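PDB 6VVE: Dot/Icm T4SS effector from Legionella pneumophila, which is an effector kinase that binds ADP with manganese and is activated by inositol hexakisphosphate from the host cell. Local coordinates for residues A[73-78]-A[83-88]; A[92-97]-A[205-210]; A[232-237]-A[258-263]; A[276-279]-A[283-286]. All blocks are in the same frame, centred on the assembly; numbering follows the deposited sequence.

Contact 1: A[73-78]-A[83-88]; sequences YKELGK and TVYEKT. With ADP (adenosine-5'-diphosphate), chain C; IHP (inositol hexakisphosphate), chain B.
Val84 and Leu76 meet in the tight part of this antiparallel pair, where the register slips by one residue. Val84 O accepts two backbone bonds from one face of its plane, 2.7 Å from Leu76 N and a longer 3.3 Å from Gly77 N, while Val84 N returns a nearly straight bond to Gly77 O (2.9 Å, 172° at the hydrogen). Two residues opposite one define a classic beta bulge. The bulge turns the Leu76 side chain in toward 83-88: its CD1 rests against Tyr85 O, and its CD2 lies 3.6 Å from Glu86 OE1. On the side of Gly77 and Val84 lies ADP; Gly77 CA comes 3.4 Å from its O4', and the CG2 branch of Val84 touches the same sugar oxygen.

The 73-75 end is more exposed, and its contacts are made by long, polar-ended side chains. The extended chain of Glu86 carries OE1 out to Lys74 NZ, a salt bridge of 3.1 Å. Glu75 runs alongside the Tyr85 ring, and a water joins Lys74 N to Glu86 O. Tyr73 lies beside Lys87, whose NZ reaches away to inositol hexakisphosphate O31 at 3.0 Å. A hairpin folded over the nucleotide sugar, with a glycine in its first strand, is characteristic of the glycine-rich loop of protein kinases; here its far end also belongs to the inositol hexakisphosphate pocket.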
# COMPACT_ATOMS: atom_id res chain seq x y z
N TYR A 73 1.86 -8.89 -25.96
CA TYR A 73 2.24 -7.73 -25.16
C TYR A 73 3.62 -7.95 -24.54
O TYR A 73 4.03 -9.08 -24.26
CB TYR A 73 1.22 -7.47 -24.05
CG TYR A 73 -0.11 -6.97 -24.55
CD1 TYR A 73 -0.25 -5.69 -25.07
CD2 TYR A 73 -1.24 -7.77 -24.48
CE1 TYR A 73 -1.47 -5.23 -25.52
CE2 TYR A 73 -2.47 -7.32 -24.93
CZ TYR A 73 -2.58 -6.05 -25.44
OH TYR A 73 -3.79 -5.59 -25.89
N LYS A 74 4.35 -6.85 -24.33
CA LYS A 74 5.64 -6.94 -23.67
C LYS A 74 5.45 -7.30 -22.20
O LYS A 74 4.55 -6.78 -21.53
CB LYS A 74 6.40 -5.62 -23.81
CG LYS A 74 7.82 -5.68 -23.26
CD LYS A 74 8.45 -4.30 -23.25
CE LYS A 74 9.27 -4.07 -21.98
NZ LYS A 74 9.41 -2.61 -21.68
N GLU A 75 6.30 -8.19 -21.71
CA GLU A 75 6.22 -8.67 -20.33
C GLU A 75 7.07 -7.78 -19.44
O GLU A 75 8.29 -7.66 -19.64
CB GLU A 75 6.68 -10.12 -20.24
CG GLU A 75 5.62 -11.12 -20.70
CD GLU A 75 6.20 -12.46 -21.14
OE1 GLU A 75 7.44 -12.57 -21.27
OE2 GLU A 75 5.41 -13.40 -21.36
N LEU A 76 6.44 -7.15 -18.45
CA LEU A 76 7.16 -6.32 -17.50
C LEU A 76 7.74 -7.14 -16.36
O LEU A 76 8.77 -6.76 -15.78
CB LEU A 76 6.24 -5.24 -16.94
CG LEU A 76 5.73 -4.20 -17.93
CD1 LEU A 76 4.77 -3.24 -17.26
CD2 LEU A 76 6.89 -3.45 -18.56
N GLY A 77 7.12 -8.26 -16.03
CA GLY A 77 7.61 -9.11 -14.96
C GLY A 77 6.65 -10.24 -14.69
O GLY A 77 5.57 -10.34 -15.29
N LYS A 78 7.05 -11.10 -13.76
CA LYS A 78 6.26 -12.27 -13.41
C LYS A 78 6.59 -12.67 -11.98
O LYS A 78 7.76 -12.65 -11.57
CB LYS A 78 6.53 -13.43 -14.36
CG LYS A 78 5.47 -14.52 -14.34
CD LYS A 78 5.98 -15.82 -14.96
CE LYS A 78 4.87 -16.85 -15.12
NZ LYS A 78 4.08 -17.05 -13.86
N THR A 83 1.36 -12.73 -14.17
CA THR A 83 2.28 -12.14 -15.12
C THR A 83 1.81 -10.72 -15.42
O THR A 83 0.61 -10.49 -15.58
CB THR A 83 2.34 -12.95 -16.42
OG1 THR A 83 2.69 -14.31 -16.12
CG2 THR A 83 3.38 -12.36 -17.37
N VAL A 84 2.75 -9.78 -15.48
CA VAL A 84 2.44 -8.37 -15.66
C VAL A 84 2.93 -7.93 -17.03
O VAL A 84 4.11 -8.11 -17.36
CB VAL A 84 3.08 -7.51 -14.55
CG1 VAL A 84 2.74 -6.04 -14.75
CG2 VAL A 84 2.61 -7.99 -13.18
N TYR A 85 2.03 -7.35 -17.82
CA TYR A 85 2.33 -6.90 -19.17
C TYR A 85 2.29 -5.38 -19.23
O TYR A 85 1.78 -4.70 -18.33
CB TYR A 85 1.33 -7.48 -20.18
CG TYR A 85 1.25 -8.99 -20.19
CD1 TYR A 85 2.20 -9.75 -20.87
CD2 TYR A 85 0.24 -9.66 -19.52
CE1 TYR A 85 2.13 -11.13 -20.89
CE2 TYR A 85 0.16 -11.04 -19.53
CZ TYR A 85 1.11 -11.77 -20.22
OH TYR A 85 1.04 -13.14 -20.23
N GLU A 86 2.84 -4.84 -20.32
CA GLU A 86 2.80 -3.41 -20.59
C GLU A 86 1.70 -3.16 -21.62
O GLU A 86 1.88 -3.38 -22.81
CB GLU A 86 4.15 -2.91 -21.09
CG GLU A 86 4.17 -1.41 -21.39
CD GLU A 86 5.50 -0.93 -21.94
OE1 GLU A 86 6.52 -1.60 -21.67
OE2 GLU A 86 5.51 0.10 -22.64
N LYS A 87 0.54 -2.71 -21.14
CA LYS A 87 -0.56 -2.37 -22.04
C LYS A 87 -0.22 -1.10 -22.83
O LYS A 87 -0.38 -1.06 -24.05
CB LYS A 87 -1.85 -2.19 -21.25
CG LYS A 87 -3.08 -1.92 -22.10
CD LYS A 87 -3.35 -3.05 -23.07
CE LYS A 87 -4.78 -3.01 -23.60
NZ LYS A 87 -4.97 -1.98 -24.65
N THR A 88 0.22 -0.05 -22.13
CA THR A 88 0.69 1.17 -22.76
C THR A 88 1.93 1.64 -22.00
O THR A 88 2.34 1.04 -21.01
CB THR A 88 -0.39 2.26 -22.78
OG1 THR A 88 -0.64 2.70 -21.44
CG2 THR A 88 -1.68 1.73 -23.39
PB ADP C . 4.97 -10.52 -7.01
O1B ADP C . 5.67 -10.11 -5.73
O2B ADP C . 5.91 -11.00 -8.08
O3B ADP C . 3.75 -11.40 -6.80
PA ADP C . 3.75 -8.97 -9.06
O1A ADP C . 2.66 -7.94 -8.94
O2A ADP C . 3.42 -10.34 -9.60
O3A ADP C . 4.37 -9.13 -7.58
O5' ADP C . 4.90 -8.33 -9.95
C5' ADP C . 5.91 -9.12 -10.57
C4' ADP C . 6.86 -8.23 -11.32
O4' ADP C . 6.19 -7.48 -12.36
C3' ADP C . 7.56 -7.18 -10.42
O3' ADP C . 8.75 -7.65 -9.84
C2' ADP C . 7.80 -6.01 -11.39
O2' ADP C . 9.08 -6.12 -11.98
C1' ADP C . 6.70 -6.15 -12.45
N9 ADP C . 5.65 -5.15 -12.15
C8 ADP C . 4.58 -5.37 -11.35
N7 ADP C . 3.82 -4.25 -11.27
C5 ADP C . 4.41 -3.30 -12.02
C6 ADP C . 4.13 -1.90 -12.36
N6 ADP C . 3.03 -1.29 -11.87
N1 ADP C . 4.99 -1.25 -13.18
C2 ADP C . 6.10 -1.86 -13.67
N3 ADP C . 6.41 -3.14 -13.40
C4 ADP C . 5.62 -3.90 -12.59
C1 IHP B . -8.05 0.91 -23.61
C2 IHP B . -8.60 0.59 -25.01
C3 IHP B . -9.71 -0.46 -24.94
C4 IHP B . -10.84 0.01 -24.01
C5 IHP B . -10.29 0.21 -22.58
C6 IHP B . -9.13 1.21 -22.56
O11 IHP B . -7.22 2.06 -23.69
P1 IHP B . -5.61 1.88 -23.55
O21 IHP B . -5.07 2.96 -22.64
O31 IHP B . -5.29 0.52 -22.98
O41 IHP B . -4.97 2.01 -24.93
O12 IHP B . -7.53 0.09 -25.78
P2 IHP B . -7.23 0.77 -27.25
O22 IHP B . -8.08 1.99 -27.43
O32 IHP B . -5.78 1.15 -27.33
O42 IHP B . -7.56 -0.24 -28.32
O13 IHP B . -9.17 -1.64 -24.42
P3 IHP B . -9.53 -3.09 -25.11
O23 IHP B . -10.20 -2.87 -26.45
O33 IHP B . -8.23 -3.86 -25.29
O43 IHP B . -10.45 -3.88 -24.20
O14 IHP B . -11.86 -0.94 -23.98
P4 IHP B . -13.40 -0.41 -24.22
O24 IHP B . -13.53 0.22 -25.58
O34 IHP B . -13.72 0.64 -23.17
O44 IHP B . -14.36 -1.57 -24.10
O15 IHP B . -11.31 0.70 -21.77
P5 IHP B . -11.90 -0.26 -20.58
O25 IHP B . -13.38 0.04 -20.39
O35 IHP B . -11.73 -1.71 -20.94
O45 IHP B . -11.15 0.03 -19.30
O16 IHP B . -8.52 1.17 -21.29
P6 IHP B . -8.67 2.46 -20.28
O26 IHP B . -7.31 2.86 -19.75
O36 IHP B . -9.28 3.62 -21.02
O46 IHP B . -9.58 2.07 -19.13
O HOH W 1 3.12 -4.40 -24.84

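Contact 2: A[92-97]-A[205-210]; sequences AMKVSR and DLDGGF. With ADP (adenosine-5'-diphosphate), chain C.
The strand lysine and the aspartate after strand 201-203 that meet here probably correspond to the nucleotide-binding lysine and to the aspartate of the DFG-type metal-binding motif (here Asp205-Leu206-Asp207) of kinases, judged by their placement around ADP. Lys94 reaches across from strand 91-96 as a fully extended chain, CG anti to the backbone N (chi1 -178°), and its NZ makes the polar contacts. It donates to Asp207 OD1 at 3.0 Å, approaching from above the carboxylate plane, 53° out of it, as the two side chains cross at about a right angle. A second salt bridge runs from Lys94 NZ to Asp205 OD1 at 3.2 Å. The third partner is the nucleotide, with Lys94 NZ 2.8 Å from ADP O1A.

Asp205 points its CB away from the strand, yet its carboxylate turns back so that OD1 meets Lys94 NZ while OD2 lies 3.4 Å from ADP O1B. Asp207 stands within a type I turn closed by Gly209 N to Leu206 O (2.8 Å). A manganese ion lies about 3 Å from the Lys94 side chain. Lys94 thus joins the alpha phosphate to the two carboxylates, and its charge, with the nearby manganese, probably offsets the repulsion among these anions.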
# COMPACT_ATOMS: atom_id res chain seq x y z
N ALA A 92 0.11 -0.65 -16.70
CA ALA A 92 0.47 -2.06 -16.59
C ALA A 92 -0.80 -2.92 -16.51
O ALA A 92 -1.88 -2.43 -16.18
CB ALA A 92 1.34 -2.30 -15.35
N MSE A 93 -0.64 -4.20 -16.81
CA MSE A 93 -1.76 -5.14 -16.91
C MSE A 93 -1.35 -6.51 -16.37
O MSE A 93 -0.49 -7.18 -16.94
CB MSE A 93 -2.21 -5.24 -18.36
CG MSE A 93 -3.45 -6.10 -18.61
SE MSE A 93 -3.89 -6.05 -20.47
CE MSE A 93 -5.63 -6.79 -20.59
N LYS A 94 -1.97 -6.92 -15.27
CA LYS A 94 -1.61 -8.15 -14.57
C LYS A 94 -2.67 -9.22 -14.79
O LYS A 94 -3.87 -8.95 -14.64
CB LYS A 94 -1.43 -7.88 -13.07
CG LYS A 94 -1.01 -9.10 -12.26
CD LYS A 94 -0.50 -8.68 -10.89
CE LYS A 94 -0.20 -9.90 -10.02
NZ LYS A 94 0.37 -9.49 -8.69
N VAL A 95 -2.23 -10.42 -15.14
CA VAL A 95 -3.10 -11.57 -15.33
C VAL A 95 -2.80 -12.54 -14.20
O VAL A 95 -1.73 -13.17 -14.17
CB VAL A 95 -2.89 -12.23 -16.70
CG1 VAL A 95 -3.66 -13.54 -16.79
CG2 VAL A 95 -3.32 -11.29 -17.81
N SER A 96 -3.74 -12.68 -13.27
CA SER A 96 -3.55 -13.56 -12.13
C SER A 96 -3.89 -15.00 -12.49
O SER A 96 -4.64 -15.27 -13.44
CB SER A 96 -4.40 -13.11 -10.95
OG SER A 96 -4.35 -14.06 -9.90
N ARG A 97 -3.33 -15.93 -11.72
CA ARG A 97 -3.55 -17.35 -11.93
C ARG A 97 -4.80 -17.87 -11.23
O ARG A 97 -5.10 -19.07 -11.34
CB ARG A 97 -2.33 -18.15 -11.43
CG ARG A 97 -1.11 -18.04 -12.34
CD ARG A 97 0.09 -18.81 -11.78
NE ARG A 97 -0.23 -20.21 -11.49
CZ ARG A 97 -0.38 -20.71 -10.27
NH1 ARG A 97 -0.25 -19.95 -9.19
NH2 ARG A 97 -0.67 -22.00 -10.12
N ASP A 205 2.22 -4.92 -6.09
CA ASP A 205 1.64 -6.19 -5.66
C ASP A 205 0.46 -5.96 -4.72
O ASP A 205 0.31 -6.66 -3.72
CB ASP A 205 2.69 -7.08 -5.01
CG ASP A 205 2.26 -8.54 -4.93
OD1 ASP A 205 1.34 -8.94 -5.68
OD2 ASP A 205 2.83 -9.29 -4.12
N LEU A 206 -0.37 -4.96 -5.05
CA LEU A 206 -1.55 -4.62 -4.25
C LEU A 206 -2.85 -4.95 -4.98
O LEU A 206 -3.89 -4.32 -4.69
CB LEU A 206 -1.50 -3.14 -3.88
CG LEU A 206 -0.44 -2.70 -2.88
CD1 LEU A 206 -0.37 -1.18 -2.80
CD2 LEU A 206 -0.72 -3.28 -1.50
N ASP A 207 -2.84 -5.90 -5.91
CA ASP A 207 -4.03 -6.16 -6.71
C ASP A 207 -5.16 -6.79 -5.89
O ASP A 207 -6.28 -6.89 -6.39
CB ASP A 207 -3.68 -7.06 -7.90
CG ASP A 207 -2.88 -8.29 -7.49
OD1 ASP A 207 -1.73 -8.13 -7.02
OD2 ASP A 207 -3.41 -9.40 -7.65
N GLY A 208 -4.89 -7.23 -4.67
CA GLY A 208 -5.93 -7.61 -3.74
C GLY A 208 -6.34 -6.52 -2.78
O GLY A 208 -7.16 -6.78 -1.89
N GLY A 209 -5.82 -5.31 -2.94
CA GLY A 209 -6.04 -4.27 -1.97
C GLY A 209 -5.23 -4.50 -0.70
O GLY A 209 -4.51 -5.48 -0.55
N PHE A 210 -5.36 -3.55 0.22
CA PHE A 210 -4.68 -3.69 1.50
C PHE A 210 -5.42 -4.70 2.38
O PHE A 210 -6.61 -4.95 2.22
CB PHE A 210 -4.59 -2.35 2.23
CG PHE A 210 -3.79 -1.32 1.51
CD1 PHE A 210 -2.43 -1.46 1.36
CD2 PHE A 210 -4.41 -0.19 0.99
CE1 PHE A 210 -1.69 -0.50 0.70
CE2 PHE A 210 -3.68 0.77 0.32
CZ PHE A 210 -2.31 0.61 0.18
PB ADP C . 4.97 -10.52 -7.01
O1B ADP C . 5.67 -10.11 -5.73
O2B ADP C . 5.91 -11.00 -8.08
O3B ADP C . 3.75 -11.40 -6.80
PA ADP C . 3.75 -8.97 -9.06
O1A ADP C . 2.66 -7.94 -8.94
O2A ADP C . 3.42 -10.34 -9.60
O3A ADP C . 4.37 -9.13 -7.58
O5' ADP C . 4.90 -8.33 -9.95
C5' ADP C . 5.91 -9.12 -10.57
C4' ADP C . 6.86 -8.23 -11.32
O4' ADP C . 6.19 -7.48 -12.36
C3' ADP C . 7.56 -7.18 -10.42
O3' ADP C . 8.75 -7.65 -9.84
C2' ADP C . 7.80 -6.01 -11.39
O2' ADP C . 9.08 -6.12 -11.98
C1' ADP C . 6.70 -6.15 -12.45
N9 ADP C . 5.65 -5.15 -12.15
C8 ADP C . 4.58 -5.37 -11.35
N7 ADP C . 3.82 -4.25 -11.27
C5 ADP C . 4.41 -3.30 -12.02
C6 ADP C . 4.13 -1.90 -12.36
N6 ADP C . 3.03 -1.29 -11.87
N1 ADP C . 4.99 -1.25 -13.18
C2 ADP C . 6.10 -1.86 -13.67
N3 ADP C . 6.41 -3.14 -13.40
C4 ADP C . 5.62 -3.90 -12.59

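Contact 3: A[232-237]-A[258-263]; sequences WLYVYN and KWYENN
Tyr234 and Tyr260 reach toward each other from opposite directions, and their hydroxyls meet between two helices that otherwise stand well apart: the nearest pair of CA atoms, those of the same two tyrosines, is 13.6 Å apart. The bond between the hydroxyls is short, 2.6 Å from Tyr234 OH to Tyr260 OH, with Tyr234 as donor. The rings are neither stacked nor in broad contact. Tyr260 OH arrives at the edge of the Tyr234 ring, in its plane, 3.5 Å from Tyr234 CE1, whereas Tyr234 OH meets the Tyr260 ring obliquely, 3.3 Å from Tyr260 CE2. Carbon contact is correspondingly slight, the two rings coming no nearer than 4.4 Å between Tyr234 CZ and Tyr260 CE2.

Tyr260 sets out toward the opposite helix, whereas Tyr234 sets out across the gap's direction and only the far end of its ring comes nearer. Tyr260 OH passes the chain of bonds on to Asp230 OD2, just before helix 231-239, so this hydroxyl accepts from one side chain and has a carboxylate as its other partner. That relay probably holds both hydroxyls in place and sets the direction of their O-H bonds. Helix 219-229 flanks the pair, Tyr227 touching Tyr234 and Val226 touching Tyr260. With just 83 Å² buried between the segments, the evidence describes a polar bridge spanning helices 231-239 and 253-262 in the helical part of the chain, remote from the nucleotide, rather than close helix-helix packing.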
# COMPACT_ATOMS: atom_id res chain seq x y z
N TRP A 232 5.51 -1.15 8.99
CA TRP A 232 6.43 -0.07 8.64
C TRP A 232 7.75 -0.20 9.39
O TRP A 232 8.82 0.11 8.83
CB TRP A 232 5.78 1.28 8.96
CG TRP A 232 5.52 1.44 10.42
CD1 TRP A 232 4.42 1.01 11.11
CD2 TRP A 232 6.37 2.07 11.38
NE1 TRP A 232 4.54 1.33 12.45
CE2 TRP A 232 5.73 1.98 12.63
CE3 TRP A 232 7.62 2.68 11.30
CZ2 TRP A 232 6.30 2.51 13.79
CZ3 TRP A 232 8.18 3.21 12.47
CH2 TRP A 232 7.52 3.11 13.69
N LEU A 233 7.70 -0.64 10.65
CA LEU A 233 8.92 -0.73 11.44
C LEU A 233 9.82 -1.85 10.94
O LEU A 233 11.05 -1.70 10.94
CB LEU A 233 8.55 -0.96 12.91
CG LEU A 233 9.69 -1.00 13.93
CD1 LEU A 233 10.35 0.36 14.05
CD2 LEU A 233 9.16 -1.48 15.29
N TYR A 234 9.23 -2.97 10.52
CA TYR A 234 10.03 -4.09 10.03
C TYR A 234 10.80 -3.69 8.77
O TYR A 234 11.99 -4.02 8.62
CB TYR A 234 9.15 -5.30 9.72
CG TYR A 234 8.21 -5.72 10.82
CD1 TYR A 234 8.42 -5.35 12.14
CD2 TYR A 234 7.11 -6.53 10.53
CE1 TYR A 234 7.55 -5.74 13.14
CE2 TYR A 234 6.24 -6.94 11.53
CZ TYR A 234 6.46 -6.54 12.83
OH TYR A 234 5.58 -6.94 13.80
N VAL A 235 10.13 -2.99 7.84
CA VAL A 235 10.78 -2.57 6.61
C VAL A 235 11.97 -1.66 6.92
O VAL A 235 13.08 -1.86 6.41
CB VAL A 235 9.77 -1.88 5.68
CG1 VAL A 235 10.47 -1.36 4.43
CG2 VAL A 235 8.64 -2.83 5.31
N TYR A 236 11.75 -0.66 7.77
CA TYR A 236 12.81 0.31 8.04
C TYR A 236 14.01 -0.35 8.72
O TYR A 236 15.16 -0.11 8.34
CB TYR A 236 12.28 1.45 8.89
CG TYR A 236 13.29 2.57 9.01
CD1 TYR A 236 13.41 3.53 8.01
CD2 TYR A 236 14.12 2.68 10.12
CE1 TYR A 236 14.33 4.56 8.11
CE2 TYR A 236 15.04 3.71 10.23
CZ TYR A 236 15.14 4.64 9.22
OH TYR A 236 16.06 5.66 9.31
N ASN A 237 13.75 -1.16 9.75
CA ASN A 237 14.85 -1.77 10.50
C ASN A 237 15.60 -2.80 9.67
O ASN A 237 16.80 -2.98 9.86
CB ASN A 237 14.33 -2.40 11.79
CG ASN A 237 14.18 -1.39 12.91
OD1 ASN A 237 15.04 -1.29 13.79
ND2 ASN A 237 13.10 -0.61 12.87
N LYS A 258 10.23 -10.65 21.85
CA LYS A 258 9.99 -10.83 23.27
C LYS A 258 8.88 -9.92 23.76
O LYS A 258 8.15 -10.28 24.68
CB LYS A 258 11.28 -10.57 24.05
CG LYS A 258 11.26 -11.13 25.47
CD LYS A 258 12.49 -10.70 26.26
CE LYS A 258 12.65 -11.52 27.53
NZ LYS A 258 11.38 -11.65 28.30
N TRP A 259 8.75 -8.73 23.17
CA TRP A 259 7.69 -7.82 23.56
C TRP A 259 6.32 -8.38 23.18
O TRP A 259 5.40 -8.39 24.00
CB TRP A 259 7.92 -6.45 22.92
CG TRP A 259 7.08 -5.35 23.51
CD1 TRP A 259 7.39 -4.59 24.59
CD2 TRP A 259 5.80 -4.90 23.04
NE1 TRP A 259 6.38 -3.69 24.83
CE2 TRP A 259 5.40 -3.85 23.90
CE3 TRP A 259 4.97 -5.27 21.99
CZ2 TRP A 259 4.18 -3.18 23.74
CZ3 TRP A 259 3.76 -4.60 21.83
CH2 TRP A 259 3.39 -3.56 22.70
N TYR A 260 6.18 -8.85 21.93
CA TYR A 260 4.91 -9.42 21.49
C TYR A 260 4.51 -10.58 22.40
O TYR A 260 3.36 -10.69 22.83
CB TYR A 260 5.02 -9.90 20.04
CG TYR A 260 5.20 -8.81 19.01
CD1 TYR A 260 4.62 -7.57 19.16
CD2 TYR A 260 5.95 -9.04 17.87
CE1 TYR A 260 4.78 -6.57 18.22
CE2 TYR A 260 6.13 -8.05 16.91
CZ TYR A 260 5.54 -6.82 17.09
OH TYR A 260 5.71 -5.84 16.14
N GLU A 261 5.46 -11.47 22.71
CA GLU A 261 5.15 -12.64 23.51
C GLU A 261 4.63 -12.25 24.88
O GLU A 261 3.83 -12.98 25.48
CB GLU A 261 6.38 -13.53 23.65
CG GLU A 261 6.87 -14.11 22.33
CD GLU A 261 8.21 -14.83 22.46
OE1 GLU A 261 8.65 -15.06 23.60
OE2 GLU A 261 8.82 -15.15 21.41
N ASN A 262 5.08 -11.10 25.41
CA ASN A 262 4.72 -10.68 26.76
C ASN A 262 3.73 -9.54 26.80
O ASN A 262 3.30 -9.14 27.89
CB ASN A 262 5.99 -10.29 27.54
CG ASN A 262 6.87 -11.49 27.84
OD1 ASN A 262 6.63 -12.22 28.80
ND2 ASN A 262 7.89 -11.71 27.01
N ASN A 263 3.33 -8.99 25.64
CA ASN A 263 2.29 -7.96 25.54
C ASN A 263 1.31 -8.43 24.46
O ASN A 263 1.37 -7.99 23.31
CB ASN A 263 2.89 -6.59 25.21
CG ASN A 263 3.91 -6.13 26.25
OD1 ASN A 263 3.58 -5.41 27.19
ND2 ASN A 263 5.15 -6.57 26.08

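Contact 4: A[276-279]-A[283-286]; sequences LRFY and LISL
Leu286 CD1 lies 3.6 Å from Tyr279 CG and equally close to Tyr279 CB, placing one leucine methyl against the root of the tyrosine ring at an oblique approach. Tyr279 CG stands anti to its own N (chi1 178°), which carries the ring along the returning chain toward Leu286. Next to this pair, Ile284 packs its CG1 against Phe278 CB at 3.7 Å, and its CD1 touches the same carbon. Farther out, Leu283 CD1 meets Phe278 CD1 at 3.8 Å; the Phe278 ring then leads away from the segment, so the contact is made chiefly by its CB, CG and CD1.

The polar edge is backbone. Leu283 N donates to Phe278 O at 2.9 Å with 159° at the hydrogen, tying the loop to the last turn of helix 272-280. A water gives a firm bond to Ile284 O (2.6 Å) and a weak one to Tyr279 O, bridging the two segments beyond the direct bond.

Ser285 faces the other way, its N bonded to Asn237 OD1 and its OG to Tyr240 O. The loop therefore lies between helices: Leu286 also touches Trp232 and Leu233 of helix 231-239 and Leu294 of helix 288-299, while Ile284 reaches Ile256 of helix 253-262.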
# COMPACT_ATOMS: atom_id res chain seq x y z
N LEU A 276 10.02 4.70 21.77
CA LEU A 276 11.05 5.62 22.24
C LEU A 276 12.03 4.93 23.17
O LEU A 276 13.24 5.20 23.11
CB LEU A 276 10.41 6.82 22.93
CG LEU A 276 10.63 8.19 22.29
CD1 LEU A 276 10.10 9.29 23.21
CD2 LEU A 276 12.09 8.45 21.95
N ARG A 277 11.53 4.07 24.06
CA ARG A 277 12.42 3.35 24.97
C ARG A 277 13.37 2.44 24.19
O ARG A 277 14.59 2.49 24.39
CB ARG A 277 11.59 2.53 25.96
CG ARG A 277 12.38 1.59 26.86
CD ARG A 277 13.40 2.34 27.70
NE ARG A 277 12.78 3.36 28.54
CZ ARG A 277 13.45 4.26 29.25
NH1 ARG A 277 14.78 4.26 29.23
NH2 ARG A 277 12.80 5.15 29.98
N PHE A 278 12.83 1.60 23.31
CA PHE A 278 13.68 0.74 22.50
C PHE A 278 14.65 1.56 21.64
O PHE A 278 15.82 1.19 21.48
CB PHE A 278 12.83 -0.17 21.62
CG PHE A 278 12.16 -1.30 22.37
CD1 PHE A 278 12.33 -1.47 23.74
CD2 PHE A 278 11.36 -2.20 21.70
CE1 PHE A 278 11.72 -2.51 24.41
CE2 PHE A 278 10.74 -3.25 22.37
CZ PHE A 278 10.93 -3.41 23.71
N TYR A 279 14.17 2.67 21.07
CA TYR A 279 15.05 3.52 20.28
C TYR A 279 16.15 4.12 21.14
O TYR A 279 17.32 4.16 20.74
CB TYR A 279 14.23 4.62 19.60
CG TYR A 279 15.06 5.59 18.79
CD1 TYR A 279 15.59 5.22 17.56
CD2 TYR A 279 15.31 6.88 19.25
CE1 TYR A 279 16.35 6.10 16.81
CE2 TYR A 279 16.06 7.77 18.51
CZ TYR A 279 16.58 7.37 17.29
OH TYR A 279 17.33 8.25 16.55
N LEU A 283 17.95 -0.45 20.49
CA LEU A 283 17.40 -1.74 20.10
C LEU A 283 16.74 -1.72 18.73
O LEU A 283 16.76 -2.73 18.02
CB LEU A 283 16.38 -2.22 21.13
CG LEU A 283 16.88 -2.32 22.58
CD1 LEU A 283 15.79 -2.91 23.46
CD2 LEU A 283 18.14 -3.15 22.66
N ILE A 284 16.13 -0.60 18.35
CA ILE A 284 15.45 -0.45 17.08
C ILE A 284 15.88 0.86 16.44
O ILE A 284 16.39 1.77 17.11
CB ILE A 284 13.91 -0.50 17.22
CG1 ILE A 284 13.42 0.67 18.08
CG2 ILE A 284 13.48 -1.81 17.83
CD1 ILE A 284 11.90 0.83 18.09
N SER A 285 15.66 0.96 15.14
CA SER A 285 15.85 2.19 14.39
C SER A 285 14.49 2.83 14.11
O SER A 285 13.45 2.17 14.12
CB SER A 285 16.58 1.91 13.07
OG SER A 285 17.85 1.35 13.33
N LEU A 286 14.52 4.12 13.83
CA LEU A 286 13.32 4.87 13.49
C LEU A 286 13.67 5.86 12.39
O LEU A 286 14.78 6.39 12.36
CB LEU A 286 12.77 5.63 14.70
CG LEU A 286 12.28 4.81 15.89
CD1 LEU A 286 11.94 5.73 17.05
CD2 LEU A 286 11.09 3.95 15.51
O HOH W 2 18.45 3.22 17.78

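How the contacts relate
From the N terminus, contact 1 closes first, a short hairpin between neighbouring strands. Strand 91-96 follows in the same sheet and opens contact 2, a long closure of over a hundred residues that joins this sheet to the loop after strand 201-203; contacts 1 and 2 touch through Tyr85 N to Met93 O, and both meet ADP. Contact 3 then spans the 20 residues between its helical segments, and contact 4 closes a turn after helix 272-280. All four lie in series, with neither nesting nor crossing. Contacts 3 and 4 touch where Tyr236 packs on Leu286, knitting the helical end, whereas contacts 1 and 3 lie on opposite sides of the chain's centre, their centres about 36 Å apart.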